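Tartrate dehydrogenase/decarboxylase (Pseudomonas putida, PDB 3FLK) oxidises tartrate to oxaloglycolate with NAD(+), converts meso-tartrate to D-glycerate and oxidatively decarboxylates D-malate to pyruvate, with the aid of a magnesium or manganese ion. Local coordinates at residues D129-R134 / F176-K181; R166-I171 / D204-A209; L172-D177 / L270-N275. The protein carries 1 engineered substitution. One frame throughout, in Å; residues are numbered along the deposited sequence.

Interaction 1: residues D129-R134 / F176-K181; sequences DFVVVR and FDLAEK. With OXL (oxalate ion), chain G.
Leu-178 reaches from its helix to Val-131 and Val-133, two residues apart on strand 129-134 with Val-132 between them turned away. One methyl does all the touching: CD2 of Leu-178 meets CG1 of Val-131 tip to tip at 3.8 Å and slides past CG2 of Val-133 at 3.9 Å. The Val-131 methyl takes the tight place between its own backbone N and carbonyl carbon (chi1 57°), which points it at the leucine. Both valines are buried, whereas on the helix Lys-181 is exposed and Glu-180 partly so, its OE2 bonded to His-216. Arg-134, next along the strand, takes no part in this packing; its extended chain ends at the oxalate, where its NH1 donates an almost straight bond of 2.9 Å, at the guanidinium edge, to O2. Its NE is bonded to the carbonyl of Asn-245, which restrains how the group can turn, and Arg-98 and Arg-108 join it round the anion. With a leucine in its place, oxalate O2 would probably lose this charged, directed partner. A helix packed on an inner strand of an alpha/beta sheet whose end reaches the oxalate site, probably where substrate binds, belongs to the isocitrate and isopropylmalate dehydrogenase fold.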
loop_
_atom_site.group_PDB
_atom_site.type_symbol
_atom_site.label_atom_id
_atom_site.label_comp_id
_atom_site.label_asym_id
_atom_site.label_seq_id
_atom_site.Cartn_x
_atom_site.Cartn_y
_atom_site.Cartn_z
ATOM N N ASP A 129 -3.991 13.366 -11.940
ATOM C CA ASP A 129 -5.367 13.325 -12.422
ATOM C C ASP A 129 -5.687 11.926 -12.934
ATOM O O ASP A 129 -5.497 11.620 -14.114
ATOM C CB ASP A 129 -5.595 14.375 -13.519
ATOM C CG ASP A 129 -7.064 14.765 -13.674
ATOM O OD1 ASP A 129 -7.957 14.040 -13.176
ATOM O OD2 ASP A 129 -7.327 15.815 -14.303
ATOM N N PHE A 130 -6.158 11.072 -12.031
ATOM C CA PHE A 130 -6.509 9.704 -12.395
ATOM C C PHE A 130 -7.703 9.168 -11.609
ATOM O O PHE A 130 -8.218 9.837 -10.708
ATOM C CB PHE A 130 -5.286 8.767 -12.315
ATOM C CG PHE A 130 -4.666 8.662 -10.945
ATOM C CD1 PHE A 130 -5.125 7.721 -10.027
ATOM C CD2 PHE A 130 -3.595 9.478 -10.589
ATOM C CE1 PHE A 130 -4.546 7.612 -8.766
ATOM C CE2 PHE A 130 -3.003 9.377 -9.330
ATOM C CZ PHE A 130 -3.482 8.440 -8.416
ATOM N N VAL A 131 -8.151 7.970 -11.973
ATOM C CA VAL A 131 -9.288 7.343 -11.317
ATOM C C VAL A 131 -8.955 5.908 -10.896
ATOM O O VAL A 131 -8.444 5.110 -11.689
ATOM C CB VAL A 131 -10.580 7.425 -12.192
ATOM C CG1 VAL A 131 -10.377 6.781 -13.562
ATOM C CG2 VAL A 131 -11.782 6.814 -11.475
ATOM N N VAL A 132 -9.221 5.607 -9.629
ATOM C CA VAL A 132 -9.086 4.251 -9.116
ATOM C C VAL A 132 -10.418 3.527 -9.279
ATOM O O VAL A 132 -11.458 4.008 -8.828
ATOM C CB VAL A 132 -8.630 4.239 -7.635
ATOM C CG1 VAL A 132 -8.616 2.815 -7.069
ATOM C CG2 VAL A 132 -7.259 4.891 -7.498
ATOM N N VAL A 133 -10.371 2.384 -9.960
ATOM C CA VAL A 133 -11.522 1.511 -10.133
ATOM C C VAL A 133 -11.271 0.295 -9.243
ATOM O O VAL A 133 -10.413 -0.542 -9.539
ATOM C CB VAL A 133 -11.713 1.097 -11.620
ATOM C CG1 VAL A 133 -12.908 0.167 -11.784
ATOM C CG2 VAL A 133 -11.880 2.334 -12.508
ATOM N N ARG A 134 -12.010 0.224 -8.141
ATOM C CA ARG A 134 -11.769 -0.775 -7.105
ATOM C C ARG A 134 -12.872 -1.830 -7.076
ATOM O O ARG A 134 -14.058 -1.496 -7.010
ATOM C CB ARG A 134 -11.643 -0.076 -5.743
ATOM C CG ARG A 134 -11.620 -0.996 -4.527
ATOM C CD ARG A 134 -11.935 -0.210 -3.264
ATOM N NE ARG A 134 -11.933 -1.050 -2.068
ATOM C CZ ARG A 134 -12.379 -0.664 -0.877
ATOM N NH1 ARG A 134 -12.872 0.557 -0.709
ATOM N NH2 ARG A 134 -12.331 -1.501 0.152
ATOM N N PHE A 176 -11.775 -0.978 -18.366
ATOM C CA PHE A 176 -11.398 -0.852 -19.775
ATOM C C PHE A 176 -12.408 -0.030 -20.576
ATOM O O PHE A 176 -12.013 0.764 -21.430
ATOM C CB PHE A 176 -11.157 -2.227 -20.415
ATOM C CG PHE A 176 -9.765 -2.754 -20.199
ATOM C CD1 PHE A 176 -8.756 -2.481 -21.116
ATOM C CD2 PHE A 176 -9.459 -3.506 -19.072
ATOM C CE1 PHE A 176 -7.459 -2.952 -20.917
ATOM C CE2 PHE A 176 -8.164 -3.983 -18.861
ATOM C CZ PHE A 176 -7.164 -3.708 -19.788
ATOM N N ASP A 177 -13.698 -0.212 -20.290
ATOM C CA ASP A 177 -14.752 0.618 -20.882
ATOM C C ASP A 177 -14.550 2.099 -20.542
ATOM O O ASP A 177 -14.712 2.966 -21.402
ATOM C CB ASP A 177 -16.141 0.166 -20.418
ATOM C CG ASP A 177 -16.637 -1.076 -21.148
ATOM O OD1 ASP A 177 -16.069 -1.439 -22.198
ATOM O OD2 ASP A 177 -17.610 -1.694 -20.668
ATOM N N LEU A 178 -14.188 2.369 -19.286
ATOM C CA LEU A 178 -13.926 3.730 -18.812
ATOM C C LEU A 178 -12.719 4.343 -19.522
ATOM O O LEU A 178 -12.788 5.475 -20.004
ATOM C CB LEU A 178 -13.729 3.742 -17.288
ATOM C CG LEU A 178 -13.651 5.083 -16.544
ATOM C CD1 LEU A 178 -14.954 5.861 -16.636
ATOM C CD2 LEU A 178 -13.284 4.846 -15.085
ATOM N N ALA A 179 -11.629 3.581 -19.595
ATOM C CA ALA A 179 -10.417 4.000 -20.291
ATOM C C ALA A 179 -10.679 4.331 -21.763
ATOM O O ALA A 179 -10.128 5.295 -22.289
ATOM C CB ALA A 179 -9.342 2.938 -20.175
ATOM N N GLU A 180 -11.523 3.528 -22.409
ATOM C CA GLU A 180 -11.898 3.732 -23.810
ATOM C C GLU A 180 -12.557 5.102 -24.031
ATOM O O GLU A 180 -12.306 5.761 -25.042
ATOM C CB GLU A 180 -12.817 2.595 -24.282
ATOM C CG GLU A 180 -13.250 2.656 -25.756
ATOM C CD GLU A 180 -12.111 2.410 -26.735
ATOM O OE1 GLU A 180 -11.284 1.510 -26.480
ATOM O OE2 GLU A 180 -12.051 3.111 -27.771
ATOM N N LYS A 181 -13.380 5.523 -23.071
ATOM C CA LYS A 181 -14.078 6.811 -23.128
ATOM C C LYS A 181 -13.159 8.003 -22.855
ATOM O O LYS A 181 -13.473 9.137 -23.231
ATOM C CB LYS A 181 -15.225 6.845 -22.119
ATOM C CG LYS A 181 -16.403 5.947 -22.429
ATOM C CD LYS A 181 -17.636 6.441 -21.684
ATOM C CE LYS A 181 -18.680 5.355 -21.508
ATOM N NZ LYS A 181 -18.382 4.491 -20.327
HETATM C C1 OXL G . -12.013 1.296 3.793
HETATM C C2 OXL G . -12.530 1.803 2.519
HETATM O O1 OXL G . -10.966 1.804 4.264
HETATM O O2 OXL G . -13.560 1.296 2.024
HETATM O O3 OXL G . -12.615 0.365 4.374
HETATM O O4 OXL G . -11.913 2.735 1.951
#

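Interaction 2: residues R166-I171 / D204-A209; sequences RGVDRI and DKRTEA
Asp-169 and Arg-206 mark the closest approach of two helix backbones, their CA atoms 6.7 Å apart. At that point a two-pronged (bidentate) salt bridge forms. Arg-206 presents its guanidinium side-on: NE donates to OD1 of Asp-169 at 3.0 Å and NH2 donates to OD2 of Asp-169 at 2.9 Å. Each carboxylate oxygen uses its syn lone pair, as fits a side-on pair with one donor for each oxygen. The match is slightly twisted, with the planes of the two groups 33° apart; OD1 lies close to the guanidinium plane while OD2 is somewhat tilted from it. Arg-206 is not extended but bent at chi2 (-47°) and chi3 (-62°), a shape that brings NE beside the aspartate and sets one guanidinium face against CB of Ala-209, offset toward the rim, a turn further along its own helix. OD1 carries a second load, accepting a 2.7 Å bond from a water that also donates to the backbone O of Arg-206, so the acid is tied both to the arginine's side chain and to its main chain. Closer to the backbone the aliphatic base of the arginine is used as well, CG1 of Val-168 resting on CB of Arg-206 at 3.6 Å. The bridge may also temper the nearness of Arg-165, whose guanidinium lies close to NH1 of Arg-206. Helix 199-211 is the crossover of a beta-alpha-beta unit joining the neighbouring parallel strands 186-191 and 218-223, and the contact sets it beside helix 165-181 in the helical layer of this alpha/beta fold.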
loop_
_atom_site.group_PDB
_atom_site.type_symbol
_atom_site.label_atom_id
_atom_site.label_comp_id
_atom_site.label_asym_id
_atom_site.label_seq_id
_atom_site.Cartn_x
_atom_site.Cartn_y
_atom_site.Cartn_z
ATOM N N ARG A 166 -16.630 -14.215 -12.664
ATOM C CA ARG A 166 -17.706 -13.232 -12.784
ATOM C C ARG A 166 -17.305 -11.875 -12.206
ATOM O O ARG A 166 -17.393 -10.859 -12.895
ATOM C CB ARG A 166 -18.997 -13.742 -12.133
ATOM C CG ARG A 166 -19.629 -14.925 -12.862
ATOM C CD ARG A 166 -21.013 -15.246 -12.316
ATOM N NE ARG A 166 -21.644 -16.343 -13.050
ATOM C CZ ARG A 166 -21.599 -17.624 -12.687
ATOM N NH1 ARG A 166 -20.959 -17.991 -11.584
ATOM N NH2 ARG A 166 -22.205 -18.541 -13.430
ATOM N N GLY A 167 -16.842 -11.876 -10.956
ATOM C CA GLY A 167 -16.428 -10.654 -10.265
ATOM C C GLY A 167 -15.189 -9.987 -10.839
ATOM O O GLY A 167 -15.125 -8.758 -10.937
ATOM N N VAL A 168 -14.199 -10.791 -11.211
ATOM C CA VAL A 168 -12.966 -10.270 -11.790
ATOM C C VAL A 168 -13.223 -9.677 -13.184
ATOM O O VAL A 168 -12.802 -8.552 -13.471
ATOM C CB VAL A 168 -11.834 -11.337 -11.805
ATOM C CG1 VAL A 168 -10.676 -10.898 -12.686
ATOM C CG2 VAL A 168 -11.338 -11.613 -10.377
ATOM N N ASP A 169 -13.930 -10.421 -14.033
ATOM C CA ASP A 169 -14.224 -9.960 -15.394
ATOM C C ASP A 169 -15.010 -8.648 -15.431
ATOM O O ASP A 169 -14.691 -7.763 -16.220
ATOM C CB ASP A 169 -14.957 -11.040 -16.199
ATOM C CG ASP A 169 -14.022 -12.124 -16.718
ATOM O OD1 ASP A 169 -12.804 -12.062 -16.444
ATOM O OD2 ASP A 169 -14.510 -13.042 -17.412
ATOM N N ARG A 170 -16.019 -8.527 -14.571
ATOM C CA ARG A 170 -16.897 -7.355 -14.584
ATOM C C ARG A 170 -16.225 -6.059 -14.114
ATOM O O ARG A 170 -16.538 -4.985 -14.626
ATOM C CB ARG A 170 -18.209 -7.621 -13.833
ATOM C CG ARG A 170 -18.079 -7.831 -12.333
ATOM C CD ARG A 170 -19.434 -8.139 -11.725
ATOM N NE ARG A 170 -19.361 -8.296 -10.275
ATOM C CZ ARG A 170 -20.413 -8.489 -9.484
ATOM N NH1 ARG A 170 -21.641 -8.542 -9.990
ATOM N NH2 ARG A 170 -20.233 -8.621 -8.177
ATOM N N ILE A 171 -15.306 -6.155 -13.153
ATOM C CA ILE A 171 -14.545 -4.975 -12.727
ATOM C C ILE A 171 -13.524 -4.562 -13.794
ATOM O O ILE A 171 -13.336 -3.371 -14.047
ATOM C CB ILE A 171 -13.892 -5.138 -11.305
ATOM C CG1 ILE A 171 -13.437 -3.780 -10.749
ATOM C CG2 ILE A 171 -12.737 -6.140 -11.315
ATOM C CD1 ILE A 171 -14.584 -2.853 -10.348
ATOM N N ASP A 204 -4.072 -11.455 -13.238
ATOM C CA ASP A 204 -3.265 -11.130 -14.421
ATOM C C ASP A 204 -3.772 -11.826 -15.688
ATOM O O ASP A 204 -3.858 -11.206 -16.750
ATOM C CB ASP A 204 -1.793 -11.489 -14.193
ATOM C CG ASP A 204 -1.126 -10.624 -13.134
ATOM O OD1 ASP A 204 -1.794 -9.740 -12.556
ATOM O OD2 ASP A 204 0.080 -10.831 -12.885
ATOM N N LYS A 205 -4.103 -13.111 -15.565
ATOM C CA LYS A 205 -4.618 -13.903 -16.684
ATOM C C LYS A 205 -5.923 -13.320 -17.231
ATOM O O LYS A 205 -6.093 -13.194 -18.447
ATOM C CB LYS A 205 -4.817 -15.359 -16.253
ATOM C CG LYS A 205 -4.881 -16.356 -17.392
ATOM C CD LYS A 205 -4.971 -17.779 -16.857
ATOM C CE LYS A 205 -4.916 -18.801 -17.982
ATOM N NZ LYS A 205 -4.764 -20.188 -17.448
ATOM N N ARG A 206 -6.835 -12.955 -16.332
ATOM C CA ARG A 206 -8.107 -12.355 -16.734
ATOM C C ARG A 206 -7.933 -10.941 -17.299
ATOM O O ARG A 206 -8.687 -10.530 -18.181
ATOM C CB ARG A 206 -9.116 -12.349 -15.578
ATOM C CG ARG A 206 -9.503 -13.732 -15.020
ATOM C CD ARG A 206 -9.846 -14.751 -16.115
ATOM N NE ARG A 206 -10.995 -14.350 -16.927
ATOM C CZ ARG A 206 -11.298 -14.868 -18.115
ATOM N NH1 ARG A 206 -10.536 -15.815 -18.654
ATOM N NH2 ARG A 206 -12.364 -14.430 -18.773
ATOM N N THR A 207 -6.945 -10.208 -16.787
ATOM C CA THR A 207 -6.622 -8.867 -17.285
ATOM C C THR A 207 -6.137 -8.943 -18.735
ATOM O O THR A 207 -6.615 -8.198 -19.592
ATOM C CB THR A 207 -5.573 -8.151 -16.399
ATOM O OG1 THR A 207 -5.998 -8.179 -15.031
ATOM C CG2 THR A 207 -5.402 -6.699 -16.828
ATOM N N GLU A 208 -5.207 -9.862 -18.996
ATOM C CA GLU A 208 -4.719 -10.137 -20.351
ATOM C C GLU A 208 -5.862 -10.500 -21.293
ATOM O O GLU A 208 -5.920 -10.011 -22.421
ATOM C CB GLU A 208 -3.687 -11.267 -20.336
ATOM C CG GLU A 208 -2.342 -10.884 -19.745
ATOM C CD GLU A 208 -1.475 -12.093 -19.421
ATOM O OE1 GLU A 208 -1.384 -13.015 -20.265
ATOM O OE2 GLU A 208 -0.879 -12.114 -18.319
ATOM N N ALA A 209 -6.770 -11.349 -20.814
ATOM C CA ALA A 209 -7.943 -11.770 -21.579
ATOM C C ALA A 209 -8.872 -10.601 -21.912
ATOM O O ALA A 209 -9.406 -10.523 -23.021
ATOM C CB ALA A 209 -8.700 -12.858 -20.833
HETATM O O HOH W 1 -11.244 -11.170 -18.491
#

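Interaction 3: residues L172-D177 / L270-N275; sequences LKYAFD and LNPERN
Tyr-174 stretches from its helix to Leu-270 and Pro-272, where a strand gives way to a loop. From CB the side chain leaves with CG opposite the backbone N (chi1 -162°), a torsion that carries the ring outward from the helix to the loop. Further along, CE1 comes to 4.1 Å from CG of Pro-272, whose ring crosses the tyrosine obliquely. At CZ the partner changes to Leu-270, with CD1 at 4.4 Å, and at the tip OH comes to 3.5 Å from that same methyl. The two side chains cross at about a right angle, and it is the CD1 branch that meets the hydroxyl. Val-105 and Ile-107 of strand 105-111 touch the tyrosine too, setting it among apolar neighbours. The loop itself is shaped locally: a type I turn runs from Asn-271 to Arg-274, closed by Arg-274 N on Asn-271 O at 2.9 Å, and OD1 of Asn-271 accepts a bond from Asn-275 N at 2.8 Å. On the helix, Lys-173 NZ pairs with OD2 of Asp-177 at 3.2 Å, one turn on. Here an aromatic side chain packs a helix against the start of the connection between two adjacent antiparallel strands, 266-270 and 278-282, of the mixed central sheet.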
loop_
_atom_site.group_PDB
_atom_site.type_symbol
_atom_site.label_atom_id
_atom_site.label_comp_id
_atom_site.label_asym_id
_atom_site.label_seq_id
_atom_site.Cartn_x
_atom_site.Cartn_y
_atom_site.Cartn_z
ATOM N N LEU A 172 -12.890 -5.551 -14.425
ATOM C CA LEU A 172 -11.929 -5.299 -15.499
ATOM C C LEU A 172 -12.619 -4.682 -16.710
ATOM O O LEU A 172 -12.097 -3.744 -17.316
ATOM C CB LEU A 172 -11.196 -6.586 -15.900
ATOM C CG LEU A 172 -10.188 -7.173 -14.903
ATOM C CD1 LEU A 172 -9.761 -8.563 -15.345
ATOM C CD2 LEU A 172 -8.974 -6.264 -14.702
ATOM N N LYS A 173 -13.798 -5.203 -17.047
ATOM C CA LYS A 173 -14.595 -4.661 -18.145
ATOM C C LYS A 173 -14.952 -3.197 -17.898
ATOM O O LYS A 173 -14.780 -2.360 -18.784
ATOM C CB LYS A 173 -15.860 -5.489 -18.377
ATOM C CG LYS A 173 -16.666 -5.038 -19.593
ATOM C CD LYS A 173 -17.759 -6.027 -19.946
ATOM C CE LYS A 173 -18.495 -5.604 -21.212
ATOM N NZ LYS A 173 -19.300 -4.370 -21.007
ATOM N N TYR A 174 -15.430 -2.890 -16.694
ATOM C CA TYR A 174 -15.772 -1.514 -16.348
ATOM C C TYR A 174 -14.577 -0.579 -16.542
ATOM O O TYR A 174 -14.710 0.480 -17.163
ATOM C CB TYR A 174 -16.319 -1.409 -14.919
ATOM C CG TYR A 174 -17.070 -0.116 -14.675
ATOM C CD1 TYR A 174 -18.453 -0.046 -14.854
ATOM C CD2 TYR A 174 -16.394 1.046 -14.297
ATOM C CE1 TYR A 174 -19.148 1.148 -14.642
ATOM C CE2 TYR A 174 -17.079 2.243 -14.088
ATOM C CZ TYR A 174 -18.452 2.285 -14.261
ATOM O OH TYR A 174 -19.133 3.466 -14.049
ATOM N N ALA A 175 -13.416 -0.991 -16.036
ATOM C CA ALA A 175 -12.197 -0.184 -16.104
ATOM C C ALA A 175 -11.720 0.061 -17.535
ATOM O O ALA A 175 -11.308 1.171 -17.871
ATOM C CB ALA A 175 -11.091 -0.819 -15.279
ATOM N N PHE A 176 -11.775 -0.978 -18.366
ATOM C CA PHE A 176 -11.398 -0.852 -19.775
ATOM C C PHE A 176 -12.408 -0.030 -20.576
ATOM O O PHE A 176 -12.013 0.764 -21.430
ATOM C CB PHE A 176 -11.157 -2.227 -20.415
ATOM C CG PHE A 176 -9.765 -2.754 -20.199
ATOM C CD1 PHE A 176 -8.756 -2.481 -21.116
ATOM C CD2 PHE A 176 -9.459 -3.506 -19.072
ATOM C CE1 PHE A 176 -7.459 -2.952 -20.917
ATOM C CE2 PHE A 176 -8.164 -3.983 -18.861
ATOM C CZ PHE A 176 -7.164 -3.708 -19.788
ATOM N N ASP A 177 -13.698 -0.212 -20.290
ATOM C CA ASP A 177 -14.752 0.618 -20.882
ATOM C C ASP A 177 -14.550 2.099 -20.542
ATOM O O ASP A 177 -14.712 2.966 -21.402
ATOM C CB ASP A 177 -16.141 0.166 -20.418
ATOM C CG ASP A 177 -16.637 -1.076 -21.148
ATOM O OD1 ASP A 177 -16.069 -1.439 -22.198
ATOM O OD2 ASP A 177 -17.610 -1.694 -20.668
ATOM N N LEU A 270 -21.046 1.818 -7.094
ATOM C CA LEU A 270 -22.041 1.697 -8.148
ATOM C C LEU A 270 -22.504 0.274 -8.408
ATOM O O LEU A 270 -21.695 -0.656 -8.502
ATOM C CB LEU A 270 -21.516 2.295 -9.460
ATOM C CG LEU A 270 -21.085 3.765 -9.523
ATOM C CD1 LEU A 270 -20.670 4.108 -10.942
ATOM C CD2 LEU A 270 -22.186 4.712 -9.042
ATOM N N ASN A 271 -23.821 0.129 -8.513
ATOM C CA ASN A 271 -24.442 -1.015 -9.158
ATOM C C ASN A 271 -24.867 -0.535 -10.553
ATOM O O ASN A 271 -25.961 0.009 -10.711
ATOM C CB ASN A 271 -25.641 -1.506 -8.337
ATOM C CG ASN A 271 -26.390 -2.653 -9.008
ATOM O OD1 ASN A 271 -27.559 -2.515 -9.368
ATOM N ND2 ASN A 271 -25.719 -3.787 -9.177
ATOM N N PRO A 272 -23.989 -0.711 -11.563
ATOM C CA PRO A 272 -24.161 -0.109 -12.894
ATOM C C PRO A 272 -25.439 -0.536 -13.619
ATOM O O PRO A 272 -25.982 0.236 -14.412
ATOM C CB PRO A 272 -22.929 -0.597 -13.666
ATOM C CG PRO A 272 -21.948 -0.987 -12.622
ATOM C CD PRO A 272 -22.762 -1.523 -11.497
ATOM N N GLU A 273 -25.910 -1.749 -13.337
ATOM C CA GLU A 273 -27.130 -2.283 -13.947
ATOM C C GLU A 273 -28.386 -1.642 -13.354
ATOM O O GLU A 273 -29.485 -1.801 -13.891
ATOM C CB GLU A 273 -27.192 -3.807 -13.791
ATOM C CG GLU A 273 -26.097 -4.571 -14.541
ATOM C CD GLU A 273 -24.740 -4.517 -13.846
ATOM O OE1 GLU A 273 -24.702 -4.349 -12.606
ATOM O OE2 GLU A 273 -23.709 -4.642 -14.543
ATOM N N ARG A 274 -28.204 -0.925 -12.245
ATOM C CA ARG A 274 -29.276 -0.200 -11.556
ATOM C C ARG A 274 -30.404 -1.116 -11.070
ATOM O O ARG A 274 -31.580 -0.744 -11.094
ATOM C CB ARG A 274 -29.808 0.952 -12.421
ATOM C CG ARG A 274 -28.755 1.996 -12.747
ATOM C CD ARG A 274 -29.206 2.926 -13.855
ATOM N NE ARG A 274 -28.109 3.763 -14.336
ATOM C CZ ARG A 274 -27.829 4.981 -13.878
ATOM N NH1 ARG A 274 -28.565 5.530 -12.918
ATOM N NH2 ARG A 274 -26.809 5.656 -14.390
ATOM N N ASN A 275 -30.029 -2.312 -10.623
ATOM C CA ASN A 275 -30.969 -3.242 -10.004
ATOM C C ASN A 275 -31.193 -2.883 -8.542
ATOM O O ASN A 275 -32.246 -3.179 -7.969
ATOM C CB ASN A 275 -30.459 -4.680 -10.118
ATOM C CG ASN A 275 -30.470 -5.195 -11.546
ATOM O OD1 ASN A 275 -31.323 -4.815 -12.351
ATOM N ND2 ASN A 275 -29.524 -6.070 -11.866
#

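Helix 165-181 illustrates how one helix can serve several neighbours through successive turns. Its first part faces helix 199-211 in interaction 2, its middle meets the 270-275 loop in interaction 3, and its last turns lie on strand 129-134 in interaction 1, which shares Phe-176 and Asp-177 with interaction 3. CG1 of Val-133 ties interaction 1 to interaction 2 through CD1 of Ile-171 at 3.7 Å and to interaction 3 through CB of Ala-175 at 4.1 Å; OG1 of Thr-207 on CD2 of Leu-172 at 3.6 Å links interactions 2 and 3. Only interaction 1 holds an oxalate-pocket residue, Arg-134; NZ of Lys-192 of the second subunit is also hydrogen-bonded to that oxalate.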